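Local coordinates for protein flavin-dependent monooxygenase, oxygenase subunit HsaA (Rhodococcus sp., PDB 2RFQ) that hydroxylates the steroid catabolite 3-HSA to the catechol 3,4-DHSA, using reduced FMN and molecular oxygen, in bacterial breakdown of cholesterol, at residues Q14-L19 against K42-T47; F49-Q54 against N110-R115; P55-G60 against F99-Q104; H92-A97 against A226-M231. All coordinates share one frame; numbering follows the deposited sequence.

Interaction 1 (Q14-L19 against K42-T47); sequences QRLDAL and KALQET
R15 reaches across to the facing helix segment and grips the backbone of T47. Its CB lies against T47 CB at 3.8 Å. CG is anti to the carbonyl carbon of R15 (chi1 -67°), and the chain runs extended from CG to NE, alongside T47. On the way CD passes 3.4 Å from T47 O; NE and CZ stay farther from that oxygen, and NH1 closes on it, donating at 3.0 Å with an N-H...O angle of 164°. T47 O lies in the guanidinium plane, at its edge, whereas NH1 stands above the plane of the carbonyl. In the buried part, L16 CD2 meets L44 CD2 at 3.6 Å, the two side chains crossing at about a right angle. Both methyls of L19 meet A43 CB, CD1 at 3.6 Å, and CD2 also touches L44 CD2. T47 OG1 turns back to donate to L44 O at 2.6 Å, while CG2 faces R15 CB and L16 CD2. An alanine at T47 would probably leave L44 O without this donor and open a gap beside L16 CD2. The two segments run nearly antiparallel, at 155°, within the helical N-terminal domain of the acyl-CoA dehydrogenase fold. The chemistry is divided: L16, L44 and T47 make a buried, largely apolar seam that L19 and A43 extend, and a single charged donor fastens the outer side to the backbone oxygen of T47.

Interaction 2 (F49-Q54 against N110-R115); sequences FFRLLQ and NDTDVR
R51 and T112 form the polar centre of this contact. NH2 of R51 donates to T112 OG1 at 2.8 Å, nearly straight at 165°, with the hydroxyl oxygen in the guanidinium plane; NH1 adds a weak bond to the same oxygen and another weak one to W58 O. D113 OD1 lies 3.2 Å from R51 NH2 but well out of that plane, a salt bridge of charges alone. Two waters supply the link that direct bonding lacks: one accepts from R51 NE and donates to D113 OD1, the other accepts weakly from NH2 and donates to D113 OD2. Q54, its chain extended beyond CG, sends NE2 to T112 O at 2.9 Å, in the carbonyl plane and on a lone pair. T112 thus accepts through both side chain and backbone. R115 CD makes a CH-pi contact with F50, 4.2 Å from the ring centroid, while R115 NE and NH1 donate to H147 O and Q45 OE1. D111 OD1 accepts from D113 N at 2.9 Å, an Asx turn overlapping the type I turn from D111 to V114. In this acyl-CoA dehydrogenase-like fold, the contact ties the loop after helix 38-47 to the connection from helix 101-108 into strand 116-119 of the beta domain.

Interaction 3 (P55-G60 against F99-Q104); sequences PEQWGG and FSQQAQ
Q101, in the first turn of helix 101-108, meets Q57 tip to tip. Just before it come F99, whose carbonyl receives a bond from Q104 NE2, and S100, the N-cap, whose OG accepts from A103 N. The amide planes of Q101 and Q57 are only 26° apart, and the two groups pair reciprocally: Q101 NE2 donates to Q57 OE1 at 2.9 Å, and Q57 NE2 returns a bond to Q101 OE1 at 3.0 Å, on a lone pair. A bend at chi2 (73°) swings Q101 CD round, and NE2 also comes within 3.5 Å of W58 CZ2. The contact therefore joins a capped helix start to the loop before helix 65-76, both in the N-terminal domain of the acyl-CoA dehydrogenase fold. One turn on, Q104 crosses W58 at about a right angle. Its CB packs 3.6 Å from W58 CZ2. Its OE1 takes the indole N-H, W58 NE1 lying 2.8 Å away with the oxygen in the ring plane, and accepts a second bond from N224 ND2.

Interaction 4 (H92-A97 against A226-M231); sequences HNWHLA and APVYKM
W94 lays a face of its indole against Y229, with W94 CD1 3.6 Å from Y229 CD1 and the planes 39° apart, an oblique pairing in which the side chains slide past each other in opposite directions. CG of W94 is anti to the backbone N (chi1 179°), which starts the side chain out from the helix; at its far side NE1 donates to V228 O at 2.8 Å, almost straight at 173°. That oxygen lies in the indole plane and also accepts from M231 N; the two donors reach it from opposite faces of the carbonyl plane. Farther along the rim, W94 CZ2 comes 3.3 Å from M231 O. A leucine in place of W94 would probably leave V228 O without its indole donor and open a gap beside Y229. A97 CB makes a CH-pi contact over one face of the Y229 ring, 3.8 Å from its centroid, while V228 CG1 occupies the opposite face, and the tyrosine OH is bonded to L53 O. The contact fastens the C-terminal part of helix 80-96 to the 3-10 turn ahead of helix 233-266. H95, on the same helix, bonds to Y120, an FMN-binding residue by similarity, and M231 and P227 lean on helix 277-309.

Overall arrangement
Interactions 2, 3 and 4 form a continuous cluster, with interaction 1 attached at one end. Interaction 1 touches only interaction 2, through Q45 OE1 and R115 NH1, 2.9 Å apart. Interaction 3, nested in the loop closed by interaction 2, has its centre about 10 Å from those of interactions 2 and 4. Interactions 2 and 4 are pinned by L53 O to Y229 OH at 2.7 Å. The side chain of W94 in interaction 4 is about 7 Å from that of Y120, and in interaction 1 that of L44 is about 10 Å from that of W84, both FMN-binding by similarity. The R115 side chain in interaction 2 is about 13 Å from a bound 3-pyridinium-1-ylpropane-1-sulfonate.

Interaction 1 (Q14-L19 against K42-T47)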
loop_
_atom_site.group_PDB
_atom_site.type_symbol
_atom_site.label_atom_id
_atom_site.label_comp_id
_atom_site.label_asym_id
_atom_site.label_seq_id
_atom_site.Cartn_x
_atom_site.Cartn_y
_atom_site.Cartn_z
ATOM N N GLN A 14 33.077 -17.563 -6.776
ATOM C CA GLN A 14 33.272 -18.871 -6.151
ATOM C C GLN A 14 33.962 -18.747 -4.786
ATOM O O GLN A 14 33.560 -19.400 -3.829
ATOM C CB GLN A 14 34.060 -19.808 -7.074
ATOM C CG GLN A 14 33.294 -20.160 -8.348
ATOM C CD GLN A 14 33.941 -21.288 -9.156
ATOM O OE1 GLN A 14 34.341 -22.321 -8.606
ATOM N NE2 GLN A 14 34.021 -21.103 -10.470
ATOM N N ARG A 15 35.004 -17.918 -4.712
ATOM C CA ARG A 15 35.706 -17.714 -3.451
ATOM C C ARG A 15 34.796 -17.038 -2.413
ATOM O O ARG A 15 34.843 -17.383 -1.222
ATOM C CB ARG A 15 36.964 -16.898 -3.659
ATOM C CG ARG A 15 38.032 -17.630 -4.478
ATOM C CD ARG A 15 39.115 -16.618 -4.843
ATOM N NE ARG A 15 40.051 -17.132 -5.842
ATOM C CZ ARG A 15 40.706 -16.367 -6.717
ATOM N NH1 ARG A 15 40.543 -15.040 -6.727
ATOM N NH2 ARG A 15 41.538 -16.926 -7.585
ATOM N N LEU A 16 33.953 -16.104 -2.865
ATOM C CA LEU A 16 32.999 -15.468 -1.941
ATOM C C LEU A 16 31.996 -16.479 -1.384
ATOM O O LEU A 16 31.692 -16.471 -0.191
ATOM C CB LEU A 16 32.283 -14.280 -2.591
ATOM C CG LEU A 16 33.154 -13.039 -2.757
ATOM C CD1 LEU A 16 32.455 -12.038 -3.712
ATOM C CD2 LEU A 16 33.522 -12.407 -1.378
ATOM N N ASP A 17 31.494 -17.366 -2.241
ATOM C CA ASP A 17 30.599 -18.429 -1.795
ATOM C C ASP A 17 31.171 -19.233 -0.630
ATOM O O ASP A 17 30.460 -19.525 0.335
ATOM C CB ASP A 17 30.304 -19.385 -2.945
ATOM C CG ASP A 17 29.157 -18.933 -3.793
ATOM O OD1 ASP A 17 28.303 -18.160 -3.290
ATOM O OD2 ASP A 17 29.099 -19.382 -4.967
ATOM N N ALA A 18 32.441 -19.612 -0.742
ATOM C CA ALA A 18 33.133 -20.378 0.286
ATOM C C ALA A 18 33.213 -19.607 1.607
ATOM O O ALA A 18 33.314 -20.203 2.669
ATOM C CB ALA A 18 34.527 -20.741 -0.197
ATOM N N LEU A 19 33.164 -18.277 1.530
ATOM C CA LEU A 19 33.351 -17.428 2.703
ATOM C C LEU A 19 32.050 -17.110 3.435
ATOM O O LEU A 19 32.063 -16.742 4.622
ATOM C CB LEU A 19 34.031 -16.106 2.257
ATOM C CG LEU A 19 34.395 -15.071 3.325
ATOM C CD1 LEU A 19 35.335 -15.685 4.386
ATOM C CD2 LEU A 19 35.047 -13.828 2.693
ATOM N N LYS A 42 40.301 -9.247 5.603
ATOM C CA LYS A 42 41.419 -9.985 5.011
ATOM C C LYS A 42 40.916 -11.084 4.072
ATOM O O LYS A 42 41.405 -11.216 2.948
ATOM C CB LYS A 42 42.296 -10.562 6.123
ATOM C CG LYS A 42 43.486 -11.357 5.633
ATOM C CD LYS A 42 44.379 -11.742 6.825
ATOM C CE LYS A 42 45.572 -12.622 6.391
ATOM N NZ LYS A 42 45.166 -14.030 6.133
ATOM N N ALA A 43 39.907 -11.835 4.518
ATOM C CA ALA A 43 39.366 -12.923 3.695
ATOM C C ALA A 43 38.735 -12.345 2.435
ATOM O O ALA A 43 38.896 -12.906 1.340
ATOM C CB ALA A 43 38.358 -13.716 4.466
ATOM N N LEU A 44 38.011 -11.235 2.590
ATOM C CA LEU A 44 37.404 -10.566 1.424
ATOM C C LEU A 44 38.486 -10.136 0.418
ATOM O O LEU A 44 38.351 -10.372 -0.800
ATOM C CB LEU A 44 36.551 -9.377 1.862
ATOM C CG LEU A 44 35.216 -9.802 2.495
ATOM C CD1 LEU A 44 34.640 -8.609 3.243
ATOM C CD2 LEU A 44 34.243 -10.361 1.434
ATOM N N GLN A 45 39.572 -9.563 0.936
ATOM C CA GLN A 45 40.704 -9.158 0.099
ATOM C C GLN A 45 41.239 -10.387 -0.664
ATOM O O GLN A 45 41.453 -10.337 -1.879
ATOM C CB GLN A 45 41.814 -8.525 0.947
ATOM C CG GLN A 45 43.083 -8.193 0.157
ATOM C CD GLN A 45 44.186 -7.588 1.013
ATOM O OE1 GLN A 45 43.952 -6.699 1.823
ATOM N NE2 GLN A 45 45.402 -8.078 0.836
ATOM N N GLU A 46 41.416 -11.493 0.055
ATOM C CA GLU A 46 41.961 -12.706 -0.560
ATOM C C GLU A 46 41.056 -13.323 -1.633
ATOM O O GLU A 46 41.542 -14.041 -2.504
ATOM C CB GLU A 46 42.358 -13.722 0.511
ATOM C CG GLU A 46 43.521 -13.234 1.363
ATOM C CD GLU A 46 43.725 -14.057 2.629
ATOM O OE1 GLU A 46 42.905 -14.966 2.913
ATOM O OE2 GLU A 46 44.712 -13.778 3.347
ATOM N N THR A 47 39.759 -13.016 -1.608
ATOM C CA THR A 47 38.882 -13.505 -2.693
ATOM C C THR A 47 39.155 -12.777 -4.011
ATOM O O THR A 47 38.787 -13.273 -5.060
ATOM C CB THR A 47 37.387 -13.320 -2.404
ATOM O OG1 THR A 47 37.039 -11.909 -2.423
ATOM C CG2 THR A 47 37.011 -13.980 -1.075
#

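Interaction 2 (F49-Q54 against N110-R115)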
loop_
_atom_site.group_PDB
_atom_site.type_symbol
_atom_site.label_atom_id
_atom_site.label_comp_id
_atom_site.label_asym_id
_atom_site.label_seq_id
_atom_site.Cartn_x
_atom_site.Cartn_y
_atom_site.Cartn_z
ATOM N N PHE A 49 37.865 -9.687 -4.265
ATOM C CA PHE A 49 36.714 -8.798 -4.319
ATOM C C PHE A 49 37.068 -7.318 -4.507
ATOM O O PHE A 49 36.475 -6.644 -5.343
ATOM C CB PHE A 49 35.835 -8.927 -3.056
ATOM C CG PHE A 49 34.783 -7.838 -2.995
ATOM C CD1 PHE A 49 33.650 -7.913 -3.825
ATOM C CD2 PHE A 49 34.964 -6.716 -2.186
ATOM C CE1 PHE A 49 32.704 -6.877 -3.848
ATOM C CE2 PHE A 49 34.010 -5.677 -2.173
ATOM C CZ PHE A 49 32.873 -5.761 -3.027
ATOM N N PHE A 50 37.992 -6.806 -3.698
ATOM C CA PHE A 50 38.294 -5.365 -3.766
ATOM C C PHE A 50 38.946 -4.989 -5.102
ATOM O O PHE A 50 38.854 -3.839 -5.528
ATOM C CB PHE A 50 39.121 -4.898 -2.569
ATOM C CG PHE A 50 38.372 -5.001 -1.262
ATOM C CD1 PHE A 50 37.258 -4.201 -1.031
ATOM C CD2 PHE A 50 38.759 -5.930 -0.301
ATOM C CE1 PHE A 50 36.516 -4.323 0.159
ATOM C CE2 PHE A 50 38.024 -6.062 0.909
ATOM C CZ PHE A 50 36.918 -5.250 1.126
ATOM N N ARG A 51 39.546 -5.974 -5.766
ATOM C CA ARG A 51 40.161 -5.733 -7.080
ATOM C C ARG A 51 39.149 -5.668 -8.226
ATOM O O ARG A 51 39.519 -5.313 -9.342
ATOM C CB ARG A 51 41.196 -6.829 -7.397
ATOM C CG ARG A 51 42.313 -6.891 -6.394
ATOM C CD ARG A 51 43.410 -7.798 -6.944
ATOM N NE ARG A 51 44.644 -7.711 -6.170
ATOM C CZ ARG A 51 45.552 -6.734 -6.265
ATOM N NH1 ARG A 51 45.380 -5.693 -7.096
ATOM N NH2 ARG A 51 46.649 -6.800 -5.514
ATOM N N LEU A 52 37.885 -5.999 -7.961
ATOM C CA LEU A 52 36.908 -6.103 -9.046
ATOM C C LEU A 52 36.817 -4.860 -9.943
ATOM O O LEU A 52 36.864 -5.004 -11.162
ATOM C CB LEU A 52 35.524 -6.490 -8.533
ATOM C CG LEU A 52 35.362 -7.978 -8.224
ATOM C CD1 LEU A 52 33.993 -8.213 -7.556
ATOM C CD2 LEU A 52 35.493 -8.837 -9.472
ATOM N N LEU A 53 36.679 -3.669 -9.352
ATOM C CA LEU A 53 36.615 -2.436 -10.165
ATOM C C LEU A 53 37.956 -1.678 -10.223
ATOM O O LEU A 53 38.012 -0.530 -10.700
ATOM C CB LEU A 53 35.489 -1.507 -9.695
ATOM C CG LEU A 53 34.080 -2.117 -9.790
ATOM C CD1 LEU A 53 33.077 -1.101 -9.291
ATOM C CD2 LEU A 53 33.710 -2.536 -11.213
ATOM N N GLN A 54 39.010 -2.304 -9.699
ATOM C CA GLN A 54 40.354 -1.718 -9.752
ATOM C C GLN A 54 40.956 -1.871 -11.164
ATOM O O GLN A 54 40.691 -2.867 -11.830
ATOM C CB GLN A 54 41.241 -2.394 -8.710
ATOM C CG GLN A 54 42.640 -1.821 -8.603
ATOM C CD GLN A 54 43.446 -2.524 -7.527
ATOM O OE1 GLN A 54 43.373 -3.744 -7.395
ATOM N NE2 GLN A 54 44.228 -1.764 -6.763
ATOM N N ASN A 110 53.055 1.077 -4.008
ATOM C CA ASN A 110 53.839 0.091 -3.249
ATOM C C ASN A 110 53.027 -1.124 -2.823
ATOM O O ASN A 110 53.586 -2.166 -2.467
ATOM C CB ASN A 110 54.480 0.736 -2.016
ATOM C CG ASN A 110 55.614 1.704 -2.373
ATOM O OD1 ASN A 110 55.687 2.818 -1.830
ATOM N ND2 ASN A 110 56.486 1.296 -3.283
ATOM N N ASP A 111 51.705 -0.989 -2.890
ATOM C CA ASP A 111 50.797 -1.997 -2.354
ATOM C C ASP A 111 49.440 -1.803 -3.024
ATOM O O ASP A 111 48.689 -0.880 -2.693
ATOM C CB ASP A 111 50.703 -1.840 -0.821
ATOM C CG ASP A 111 49.778 -2.860 -0.155
ATOM O OD1 ASP A 111 49.052 -3.601 -0.858
ATOM O OD2 ASP A 111 49.784 -2.901 1.099
ATOM N N THR A 112 49.129 -2.683 -3.971
ATOM C CA THR A 112 47.873 -2.552 -4.726
ATOM C C THR A 112 46.658 -3.063 -3.972
ATOM O O THR A 112 45.544 -3.016 -4.502
ATOM C CB THR A 112 47.943 -3.215 -6.119
ATOM O OG1 THR A 112 48.249 -4.610 -5.975
ATOM C CG2 THR A 112 49.057 -2.558 -6.934
ATOM N N ASP A 113 46.852 -3.531 -2.743
ATOM C CA ASP A 113 45.715 -3.918 -1.878
ATOM C C ASP A 113 45.263 -2.806 -0.929
ATOM O O ASP A 113 44.368 -3.006 -0.126
ATOM C CB ASP A 113 46.055 -5.177 -1.064
ATOM C CG ASP A 113 46.190 -6.405 -1.929
ATOM O OD1 ASP A 113 45.217 -6.764 -2.629
ATOM O OD2 ASP A 113 47.284 -7.003 -1.918
ATOM N N VAL A 114 45.895 -1.640 -0.994
ATOM C CA VAL A 114 45.484 -0.538 -0.117
ATOM C C VAL A 114 44.008 -0.161 -0.378
ATOM O O VAL A 114 43.559 -0.171 -1.523
ATOM C CB VAL A 114 46.431 0.666 -0.297
ATOM C CG1 VAL A 114 45.834 1.949 0.293
ATOM C CG2 VAL A 114 47.798 0.336 0.333
ATOM N N ARG A 115 43.283 0.164 0.696
ATOM C CA ARG A 115 41.865 0.527 0.643
ATOM C C ARG A 115 41.661 2.001 0.999
ATOM O O ARG A 115 42.485 2.628 1.693
ATOM C CB ARG A 115 41.055 -0.341 1.604
ATOM C CG ARG A 115 40.914 -1.785 1.138
ATOM C CD ARG A 115 40.076 -2.584 2.121
ATOM N NE ARG A 115 40.810 -3.011 3.310
ATOM C CZ ARG A 115 41.567 -4.115 3.365
ATOM N NH1 ARG A 115 41.743 -4.885 2.278
ATOM N NH2 ARG A 115 42.186 -4.432 4.501
HETATM O O HOH W 1 45.230 -9.187 -3.721
HETATM O O HOH W 2 48.600 -8.150 -3.902
#

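Interaction 3 (P55-G60 against F99-Q104)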
loop_
_atom_site.group_PDB
_atom_site.type_symbol
_atom_site.label_atom_id
_atom_site.label_comp_id
_atom_site.label_asym_id
_atom_site.label_seq_id
_atom_site.Cartn_x
_atom_site.Cartn_y
_atom_site.Cartn_z
ATOM N N PRO A 55 41.691 -0.849 -11.643
ATOM C CA PRO A 55 42.285 -0.927 -13.003
ATOM C C PRO A 55 43.263 -2.079 -13.208
ATOM O O PRO A 55 43.943 -2.519 -12.262
ATOM C CB PRO A 55 42.969 0.445 -13.178
ATOM C CG PRO A 55 42.140 1.368 -12.277
ATOM C CD PRO A 55 41.879 0.496 -11.051
ATOM N N GLU A 56 43.296 -2.582 -14.440
ATOM C CA GLU A 56 44.237 -3.634 -14.793
ATOM C C GLU A 56 45.693 -3.250 -14.457
ATOM O O GLU A 56 46.488 -4.108 -14.058
ATOM C CB GLU A 56 44.081 -3.977 -16.269
ATOM C CG GLU A 56 44.959 -5.136 -16.738
ATOM C CD GLU A 56 46.343 -4.696 -17.155
ATOM O OE1 GLU A 56 46.540 -3.495 -17.442
ATOM O OE2 GLU A 56 47.240 -5.571 -17.212
ATOM N N GLN A 57 46.042 -1.968 -14.592
ATOM C CA GLN A 57 47.451 -1.567 -14.378
ATOM C C GLN A 57 47.887 -1.802 -12.928
ATOM O O GLN A 57 49.085 -1.916 -12.649
ATOM C CB GLN A 57 47.708 -0.113 -14.792
ATOM C CG GLN A 57 47.027 0.928 -13.934
ATOM C CD GLN A 57 47.605 2.309 -14.158
ATOM O OE1 GLN A 57 48.840 2.510 -14.072
ATOM N NE2 GLN A 57 46.731 3.271 -14.434
ATOM N N TRP A 58 46.914 -1.888 -12.015
ATOM C CA TRP A 58 47.188 -2.092 -10.587
ATOM C C TRP A 58 46.872 -3.539 -10.148
ATOM O O TRP A 58 46.757 -3.835 -8.956
ATOM C CB TRP A 58 46.402 -1.074 -9.724
ATOM C CG TRP A 58 46.691 0.339 -10.084
ATOM C CD1 TRP A 58 45.829 1.237 -10.654
ATOM C CD2 TRP A 58 47.952 1.014 -9.963
ATOM N NE1 TRP A 58 46.474 2.441 -10.869
ATOM C CE2 TRP A 58 47.775 2.325 -10.455
ATOM C CE3 TRP A 58 49.203 0.648 -9.455
ATOM C CZ2 TRP A 58 48.815 3.268 -10.473
ATOM C CZ3 TRP A 58 50.242 1.580 -9.480
ATOM C CH2 TRP A 58 50.036 2.875 -9.989
ATOM N N GLY A 59 46.714 -4.434 -11.119
ATOM C CA GLY A 59 46.423 -5.833 -10.832
ATOM C C GLY A 59 44.938 -6.114 -10.657
ATOM O O GLY A 59 44.566 -7.177 -10.174
ATOM N N GLY A 60 44.098 -5.171 -11.087
ATOM C CA GLY A 60 42.642 -5.292 -10.908
ATOM C C GLY A 60 41.920 -5.920 -12.084
ATOM O O GLY A 60 42.511 -6.139 -13.162
ATOM N N PHE A 99 41.038 9.509 -10.813
ATOM C CA PHE A 99 42.006 10.509 -10.372
ATOM C C PHE A 99 43.245 10.442 -11.272
ATOM O O PHE A 99 43.431 9.489 -12.046
ATOM C CB PHE A 99 42.449 10.289 -8.915
ATOM C CG PHE A 99 41.467 10.787 -7.871
ATOM C CD1 PHE A 99 41.795 11.863 -7.033
ATOM C CD2 PHE A 99 40.246 10.129 -7.675
ATOM C CE1 PHE A 99 40.896 12.287 -6.014
ATOM C CE2 PHE A 99 39.348 10.556 -6.673
ATOM C CZ PHE A 99 39.677 11.621 -5.836
ATOM N N SER A 100 44.101 11.447 -11.140
ATOM C CA SER A 100 45.356 11.482 -11.888
ATOM C C SER A 100 46.158 10.200 -11.660
ATOM O O SER A 100 46.075 9.566 -10.579
ATOM C CB SER A 100 46.186 12.694 -11.447
ATOM O OG SER A 100 46.654 12.500 -10.116
ATOM N N GLN A 101 46.965 9.843 -12.661
ATOM C CA GLN A 101 47.869 8.718 -12.538
ATOM C C GLN A 101 48.746 8.869 -11.294
ATOM O O GLN A 101 49.034 7.886 -10.596
ATOM C CB GLN A 101 48.747 8.613 -13.795
ATOM C CG GLN A 101 49.791 7.518 -13.726
ATOM C CD GLN A 101 49.208 6.121 -13.851
ATOM O OE1 GLN A 101 48.156 5.921 -14.466
ATOM N NE2 GLN A 101 49.902 5.138 -13.264
ATOM N N GLN A 102 49.157 10.103 -11.002
ATOM C CA GLN A 102 50.049 10.347 -9.868
ATOM C C GLN A 102 49.353 10.023 -8.559
ATOM O O GLN A 102 49.956 9.439 -7.664
ATOM C CB GLN A 102 50.538 11.795 -9.876
ATOM C CG GLN A 102 51.574 12.107 -8.812
ATOM C CD GLN A 102 51.973 13.594 -8.829
ATOM O OE1 GLN A 102 51.663 14.333 -9.783
ATOM N NE2 GLN A 102 52.667 14.037 -7.783
ATOM N N ALA A 103 48.073 10.387 -8.454
ATOM C CA ALA A 103 47.287 10.062 -7.251
ATOM C C ALA A 103 47.159 8.538 -7.068
ATOM O O ALA A 103 47.323 8.012 -5.964
ATOM C CB ALA A 103 45.907 10.700 -7.329
ATOM N N GLN A 104 46.904 7.825 -8.161
ATOM C CA GLN A 104 46.834 6.350 -8.086
ATOM C C GLN A 104 48.171 5.750 -7.663
ATOM O O GLN A 104 48.209 4.818 -6.877
ATOM C CB GLN A 104 46.428 5.761 -9.429
ATOM C CG GLN A 104 45.043 6.165 -9.889
ATOM C CD GLN A 104 44.825 5.815 -11.345
ATOM O OE1 GLN A 104 44.984 4.658 -11.739
ATOM N NE2 GLN A 104 44.514 6.826 -12.160
#

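Interaction 4 (H92-A97 against A226-M231)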
loop_
_atom_site.group_PDB
_atom_site.type_symbol
_atom_site.label_atom_id
_atom_site.label_comp_id
_atom_site.label_asym_id
_atom_site.label_seq_id
_atom_site.Cartn_x
_atom_site.Cartn_y
_atom_site.Cartn_z
ATOM N N HIS A 92 35.260 2.617 -4.234
ATOM C CA HIS A 92 36.301 3.644 -4.194
ATOM C C HIS A 92 37.460 3.304 -5.112
ATOM O O HIS A 92 38.180 4.193 -5.534
ATOM C CB HIS A 92 36.788 3.874 -2.772
ATOM C CG HIS A 92 35.699 4.310 -1.859
ATOM N ND1 HIS A 92 35.683 3.992 -0.518
ATOM C CD2 HIS A 92 34.544 4.975 -2.107
ATOM C CE1 HIS A 92 34.584 4.481 0.030
ATOM N NE2 HIS A 92 33.877 5.075 -0.913
ATOM N N ASN A 93 37.633 2.022 -5.424
ATOM C CA ASN A 93 38.713 1.604 -6.345
ATOM C C ASN A 93 38.379 1.958 -7.787
ATOM O O ASN A 93 39.272 2.182 -8.605
ATOM C CB ASN A 93 39.057 0.120 -6.153
ATOM C CG ASN A 93 39.739 -0.138 -4.802
ATOM O OD1 ASN A 93 40.098 0.808 -4.091
ATOM N ND2 ASN A 93 39.885 -1.407 -4.430
ATOM N N TRP A 94 37.085 2.036 -8.062
ATOM C CA TRP A 94 36.578 2.578 -9.313
ATOM C C TRP A 94 36.807 4.105 -9.329
ATOM O O TRP A 94 37.313 4.670 -10.301
ATOM C CB TRP A 94 35.073 2.243 -9.454
ATOM C CG TRP A 94 34.409 2.784 -10.708
ATOM C CD1 TRP A 94 34.227 2.120 -11.897
ATOM C CD2 TRP A 94 33.835 4.092 -10.887
ATOM N NE1 TRP A 94 33.598 2.948 -12.819
ATOM C CE2 TRP A 94 33.332 4.152 -12.215
ATOM C CE3 TRP A 94 33.685 5.210 -10.053
ATOM C CZ2 TRP A 94 32.704 5.278 -12.727
ATOM C CZ3 TRP A 94 33.053 6.367 -10.590
ATOM C CH2 TRP A 94 32.585 6.376 -11.904
ATOM N N HIS A 95 36.421 4.772 -8.249
ATOM C CA HIS A 95 36.560 6.237 -8.178
ATOM C C HIS A 95 38.026 6.658 -8.325
ATOM O O HIS A 95 38.339 7.587 -9.087
ATOM C CB HIS A 95 35.977 6.768 -6.852
ATOM C CG HIS A 95 35.827 8.264 -6.809
ATOM N ND1 HIS A 95 35.445 8.930 -5.665
ATOM C CD2 HIS A 95 35.992 9.217 -7.763
ATOM C CE1 HIS A 95 35.383 10.231 -5.908
ATOM N NE2 HIS A 95 35.693 10.432 -7.179
ATOM N N LEU A 96 38.936 5.951 -7.653
ATOM C CA LEU A 96 40.345 6.329 -7.731
ATOM C C LEU A 96 40.919 6.198 -9.145
ATOM O O LEU A 96 41.841 6.918 -9.506
ATOM C CB LEU A 96 41.189 5.530 -6.736
ATOM C CG LEU A 96 42.630 6.024 -6.557
ATOM C CD1 LEU A 96 42.690 7.455 -6.047
ATOM C CD2 LEU A 96 43.443 5.089 -5.638
ATOM N N ALA A 97 40.382 5.272 -9.938
ATOM C CA ALA A 97 40.797 5.095 -11.335
ATOM C C ALA A 97 40.621 6.366 -12.162
ATOM O O ALA A 97 41.225 6.493 -13.222
ATOM C CB ALA A 97 39.998 3.969 -11.968
ATOM N N ALA A 226 39.321 1.267 -19.754
ATOM C CA ALA A 226 38.259 0.253 -19.723
ATOM C C ALA A 226 36.873 0.927 -19.717
ATOM O O ALA A 226 36.698 1.992 -19.100
ATOM C CB ALA A 226 38.400 -0.671 -18.530
ATOM N N PRO A 227 35.895 0.332 -20.424
ATOM C CA PRO A 227 34.572 0.993 -20.503
ATOM C C PRO A 227 33.882 1.185 -19.151
ATOM O O PRO A 227 33.079 2.114 -19.009
ATOM C CB PRO A 227 33.755 0.077 -21.430
ATOM C CG PRO A 227 34.492 -1.285 -21.371
ATOM C CD PRO A 227 35.947 -0.883 -21.276
ATOM N N VAL A 228 34.193 0.356 -18.157
ATOM C CA VAL A 228 33.538 0.525 -16.855
ATOM C C VAL A 228 33.805 1.929 -16.259
ATOM O O VAL A 228 32.950 2.471 -15.539
ATOM C CB VAL A 228 33.923 -0.603 -15.850
ATOM C CG1 VAL A 228 35.401 -0.507 -15.432
ATOM C CG2 VAL A 228 33.011 -0.559 -14.619
ATOM N N TYR A 229 34.956 2.535 -16.587
ATOM C CA TYR A 229 35.295 3.849 -15.992
ATOM C C TYR A 229 34.562 5.016 -16.663
ATOM O O TYR A 229 34.676 6.157 -16.200
ATOM C CB TYR A 229 36.823 4.082 -15.920
ATOM C CG TYR A 229 37.493 2.968 -15.175
ATOM C CD1 TYR A 229 37.169 2.717 -13.830
ATOM C CD2 TYR A 229 38.389 2.108 -15.812
ATOM C CE1 TYR A 229 37.707 1.634 -13.132
ATOM C CE2 TYR A 229 38.957 1.048 -15.131
ATOM C CZ TYR A 229 38.626 0.816 -13.791
ATOM O OH TYR A 229 39.162 -0.242 -13.110
ATOM N N LYS A 230 33.792 4.730 -17.721
ATOM C CA LYS A 230 32.990 5.762 -18.389
ATOM C C LYS A 230 31.537 5.723 -17.880
ATOM O O LYS A 230 30.682 6.491 -18.349
ATOM C CB LYS A 230 33.063 5.599 -19.904
ATOM C CG LYS A 230 34.478 5.830 -20.393
ATOM C CD LYS A 230 34.598 5.697 -21.897
ATOM C CE LYS A 230 36.002 6.144 -22.336
ATOM N NZ LYS A 230 37.071 5.150 -21.989
HETATM N N MSE A 231 31.262 4.810 -16.946
HETATM C CA MSE A 231 29.919 4.739 -16.353
HETATM C C MSE A 231 29.618 6.009 -15.552
HETATM O O MSE A 231 30.510 6.541 -14.916
HETATM C CB MSE A 231 29.791 3.522 -15.429
HETATM C CG MSE A 231 29.877 2.206 -16.171
HETATM SE SE MSE A 231 28.137 1.720 -16.955
HETATM C CE MSE A 231 27.162 1.337 -15.274
#